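Local atomic coordinates of leucine aminopeptidase (Fimbriiglobus ruber, PDB entry 7D1B), a protein that probably converts N-terminal glutaminyl residues of peptides to pyroglutamate, as a zinc-dependent glutaminyl cyclase of the M28 peptidase family. Residues A123-R134 with V177-E188. Numbering follows the deposited sequence.
With ZN (zinc ion), chain B.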
# COMPACT_ATOMS: atom_id res chain seq x y z
N ALA A 123 -4.75 -18.36 -9.27
CA ALA A 123 -5.30 -17.31 -8.42
C ALA A 123 -4.14 -16.49 -7.90
O ALA A 123 -3.12 -17.07 -7.50
CB ALA A 123 -6.06 -17.91 -7.24
N ARG A 124 -4.30 -15.17 -7.87
CA ARG A 124 -3.26 -14.27 -7.38
C ARG A 124 -3.85 -13.30 -6.38
O ARG A 124 -4.99 -12.84 -6.52
CB ARG A 124 -2.61 -13.48 -8.52
CG ARG A 124 -2.04 -14.35 -9.64
CD ARG A 124 -1.17 -13.56 -10.66
NE ARG A 124 0.08 -13.13 -10.05
CZ ARG A 124 1.09 -13.94 -9.75
NH1 ARG A 124 1.05 -15.23 -10.09
NH2 ARG A 124 2.15 -13.45 -9.11
N LEU A 125 -3.06 -12.99 -5.35
CA LEU A 125 -3.35 -11.95 -4.39
C LEU A 125 -2.49 -10.73 -4.68
O LEU A 125 -1.38 -10.85 -5.20
CB LEU A 125 -3.06 -12.42 -2.97
CG LEU A 125 -3.86 -13.61 -2.45
CD1 LEU A 125 -3.45 -13.90 -1.01
CD2 LEU A 125 -5.36 -13.38 -2.55
N ILE A 126 -2.98 -9.58 -4.24
CA ILE A 126 -2.24 -8.32 -4.31
C ILE A 126 -1.96 -7.82 -2.90
O ILE A 126 -2.86 -7.79 -2.06
CB ILE A 126 -3.07 -7.27 -5.08
CG1 ILE A 126 -3.21 -7.66 -6.55
CG2 ILE A 126 -2.45 -5.88 -4.90
CD1 ILE A 126 -4.32 -6.94 -7.26
N VAL A 127 -0.72 -7.38 -2.68
CA VAL A 127 -0.37 -6.51 -1.56
C VAL A 127 -0.00 -5.20 -2.21
O VAL A 127 0.86 -5.17 -3.09
CB VAL A 127 0.81 -7.08 -0.74
CG1 VAL A 127 1.21 -6.08 0.34
CG2 VAL A 127 0.47 -8.45 -0.15
N CYS A 128 -0.65 -4.10 -1.80
CA CYS A 128 -0.47 -2.86 -2.54
C CYS A 128 -0.32 -1.67 -1.61
O CYS A 128 -0.64 -1.72 -0.41
CB CYS A 128 -1.58 -2.66 -3.61
SG CYS A 128 -3.25 -2.56 -2.98
N SER A 129 0.16 -0.57 -2.20
CA SER A 129 0.40 0.68 -1.49
C SER A 129 0.58 1.73 -2.57
O SER A 129 1.04 1.41 -3.66
CB SER A 129 1.71 0.57 -0.70
OG SER A 129 2.02 1.77 -0.02
N HIS A 130 0.26 2.99 -2.26
CA HIS A 130 0.75 4.04 -3.15
C HIS A 130 2.22 4.32 -2.84
O HIS A 130 2.74 3.92 -1.79
CB HIS A 130 -0.13 5.31 -3.14
CG HIS A 130 0.16 6.29 -2.04
ND1 HIS A 130 0.73 7.52 -2.28
CD2 HIS A 130 -0.13 6.26 -0.71
CE1 HIS A 130 0.80 8.20 -1.14
NE2 HIS A 130 0.29 7.46 -0.18
N TYR A 131 2.91 4.98 -3.77
CA TYR A 131 4.29 5.34 -3.51
C TYR A 131 4.66 6.74 -4.01
O TYR A 131 5.79 7.17 -3.80
CB TYR A 131 5.31 4.28 -3.97
CG TYR A 131 5.59 4.13 -5.46
CD1 TYR A 131 4.63 4.37 -6.44
CD2 TYR A 131 6.83 3.69 -5.87
CE1 TYR A 131 4.93 4.19 -7.80
CE2 TYR A 131 7.13 3.51 -7.21
CZ TYR A 131 6.18 3.77 -8.17
OH TYR A 131 6.53 3.58 -9.49
N ASP A 132 3.74 7.47 -4.64
CA ASP A 132 3.95 8.90 -4.82
C ASP A 132 3.78 9.59 -3.48
O ASP A 132 3.07 9.11 -2.60
CB ASP A 132 2.99 9.46 -5.86
CG ASP A 132 1.53 9.41 -5.40
OD1 ASP A 132 1.06 8.32 -4.98
OD2 ASP A 132 0.84 10.45 -5.49
N THR A 133 4.42 10.74 -3.31
CA THR A 133 4.21 11.53 -2.10
C THR A 133 3.45 12.80 -2.45
O THR A 133 3.65 13.40 -3.51
CB THR A 133 5.51 11.83 -1.35
OG1 THR A 133 6.42 12.58 -2.17
CG2 THR A 133 6.19 10.53 -0.90
N ARG A 134 2.57 13.20 -1.55
CA ARG A 134 1.75 14.38 -1.77
C ARG A 134 2.64 15.61 -1.92
O ARG A 134 3.63 15.74 -1.20
CB ARG A 134 0.83 14.56 -0.58
CG ARG A 134 -0.35 15.47 -0.84
CD ARG A 134 -1.22 15.57 0.41
NE ARG A 134 -2.33 16.48 0.21
CZ ARG A 134 -3.57 16.14 -0.15
NH1 ARG A 134 -4.47 17.10 -0.35
NH2 ARG A 134 -3.90 14.86 -0.33
N VAL A 177 -1.18 -19.45 -3.99
CA VAL A 177 -1.60 -18.33 -4.82
C VAL A 177 -0.38 -17.55 -5.28
O VAL A 177 0.66 -17.53 -4.62
CB VAL A 177 -2.59 -17.41 -4.07
CG1 VAL A 177 -3.91 -18.14 -3.83
CG2 VAL A 177 -1.99 -16.90 -2.77
N GLY A 178 -0.51 -16.86 -6.41
CA GLY A 178 0.47 -15.86 -6.76
C GLY A 178 0.38 -14.68 -5.81
O GLY A 178 -0.66 -14.45 -5.19
N VAL A 179 1.48 -13.92 -5.70
CA VAL A 179 1.45 -12.69 -4.90
C VAL A 179 2.11 -11.59 -5.71
O VAL A 179 3.28 -11.70 -6.08
CB VAL A 179 2.15 -12.85 -3.54
CG1 VAL A 179 2.09 -11.53 -2.76
CG2 VAL A 179 1.50 -13.95 -2.73
N ASP A 180 1.35 -10.52 -5.98
CA ASP A 180 1.88 -9.34 -6.65
C ASP A 180 1.94 -8.19 -5.66
O ASP A 180 0.92 -7.84 -5.05
CB ASP A 180 1.01 -8.96 -7.85
CG ASP A 180 1.10 -9.99 -8.94
OD1 ASP A 180 2.18 -10.60 -9.07
OD2 ASP A 180 0.11 -10.22 -9.65
N PHE A 181 3.13 -7.63 -5.48
CA PHE A 181 3.30 -6.37 -4.77
C PHE A 181 3.06 -5.27 -5.80
O PHE A 181 3.76 -5.21 -6.82
CB PHE A 181 4.73 -6.24 -4.26
CG PHE A 181 5.11 -7.17 -3.12
CD1 PHE A 181 4.22 -8.09 -2.56
CD2 PHE A 181 6.40 -7.10 -2.59
CE1 PHE A 181 4.61 -8.92 -1.48
CE2 PHE A 181 6.79 -7.91 -1.53
CZ PHE A 181 5.91 -8.81 -0.97
N VAL A 182 2.06 -4.43 -5.57
CA VAL A 182 1.70 -3.40 -6.54
C VAL A 182 1.87 -2.04 -5.87
O VAL A 182 1.26 -1.78 -4.82
CB VAL A 182 0.27 -3.59 -7.09
CG1 VAL A 182 -0.06 -2.50 -8.10
CG2 VAL A 182 0.11 -5.00 -7.69
N LEU A 183 2.68 -1.19 -6.49
CA LEU A 183 2.91 0.18 -6.03
C LEU A 183 2.22 1.13 -7.00
O LEU A 183 2.57 1.19 -8.19
CB LEU A 183 4.40 0.46 -5.94
CG LEU A 183 5.02 -0.33 -4.78
CD1 LEU A 183 6.50 -0.49 -5.00
CD2 LEU A 183 4.71 0.34 -3.47
N PHE A 184 1.21 1.84 -6.49
CA PHE A 184 0.43 2.77 -7.30
C PHE A 184 1.06 4.15 -7.31
O PHE A 184 1.29 4.75 -6.25
CB PHE A 184 -0.98 2.92 -6.75
CG PHE A 184 -1.77 1.64 -6.70
CD1 PHE A 184 -1.99 0.86 -7.84
CD2 PHE A 184 -2.32 1.21 -5.49
CE1 PHE A 184 -2.74 -0.31 -7.77
CE2 PHE A 184 -3.07 0.05 -5.42
CZ PHE A 184 -3.27 -0.71 -6.55
N ASP A 185 1.30 4.68 -8.51
CA ASP A 185 1.65 6.09 -8.64
C ASP A 185 0.38 6.94 -8.54
O ASP A 185 -0.75 6.45 -8.63
CB ASP A 185 2.33 6.31 -9.99
CG ASP A 185 3.29 7.50 -10.02
OD1 ASP A 185 3.26 8.38 -9.12
OD2 ASP A 185 4.09 7.55 -10.98
N GLY A 186 0.59 8.24 -8.34
CA GLY A 186 -0.47 9.20 -8.55
C GLY A 186 -1.69 9.02 -7.67
O GLY A 186 -2.80 9.38 -8.08
N GLU A 187 -1.51 8.49 -6.46
CA GLU A 187 -2.65 8.46 -5.55
C GLU A 187 -3.06 9.86 -5.14
O GLU A 187 -4.25 10.16 -5.03
CB GLU A 187 -2.37 7.62 -4.31
CG GLU A 187 -3.63 7.43 -3.46
CD GLU A 187 -3.54 8.08 -2.13
OE1 GLU A 187 -2.43 8.25 -1.60
OE2 GLU A 187 -4.62 8.41 -1.62
N GLU A 188 -2.09 10.73 -4.86
CA GLU A 188 -2.40 12.04 -4.33
C GLU A 188 -1.39 13.08 -4.84
O GLU A 188 -0.72 13.78 -4.07
CB GLU A 188 -2.59 12.02 -2.81
CG GLU A 188 -1.43 11.52 -2.00
CD GLU A 188 -1.77 11.55 -0.52
OE1 GLU A 188 -2.80 12.19 -0.14
OE2 GLU A 188 -1.04 10.93 0.30
ZN ZN B . -1.73 11.04 2.12
O HOH W 1 1.75 11.17 0.27
O HOH W 2 -3.40 9.92 2.76
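At the C-terminal ends of the two strands, Asp132 gathers three donors: its OD2 takes Glu188 N on the syn lone pair at 3.0 Å, while Glu187 N and His130 ND1 reach OD1 from opposite faces of the carboxylate. A short two-oxygen side chain suits this place, holding the backbone amides of Glu187 and Glu188 in the loop after strand 178-184 and fixing the imidazole's rotation. Glu187 OE1 lies over the centre of the His130 ring, 3.0 Å above its plane; His130 NE2 hydrogen-bonds to Asp155 OD1, a carboxylate that also binds zinc. Glu188 OE2 binds zinc at 1.9 Å; OE1 takes Arg134 NH2 at 2.9 Å, guanidinium and carboxylate planes 85° apart. Leu183 CB sits over the Tyr131 ring, a CH-pi contact. At the far end, Arg124, bent at chi3 (70°), lays its guanidinium over Gly178 CA, where a CB would run into NH1, and forms a side-on salt bridge with Asp180, NE to OD2 and NH2 to OD1. Arg124 NH2 also bonds Trp117 O, and Asp180 OD1 Ser116 OG. A leucine in place of Arg124 would probably leave the Asp180 carboxylate without its countercharge. Parallel central strands leading into zinc-binding loops are characteristic of the M28 alpha/beta fold.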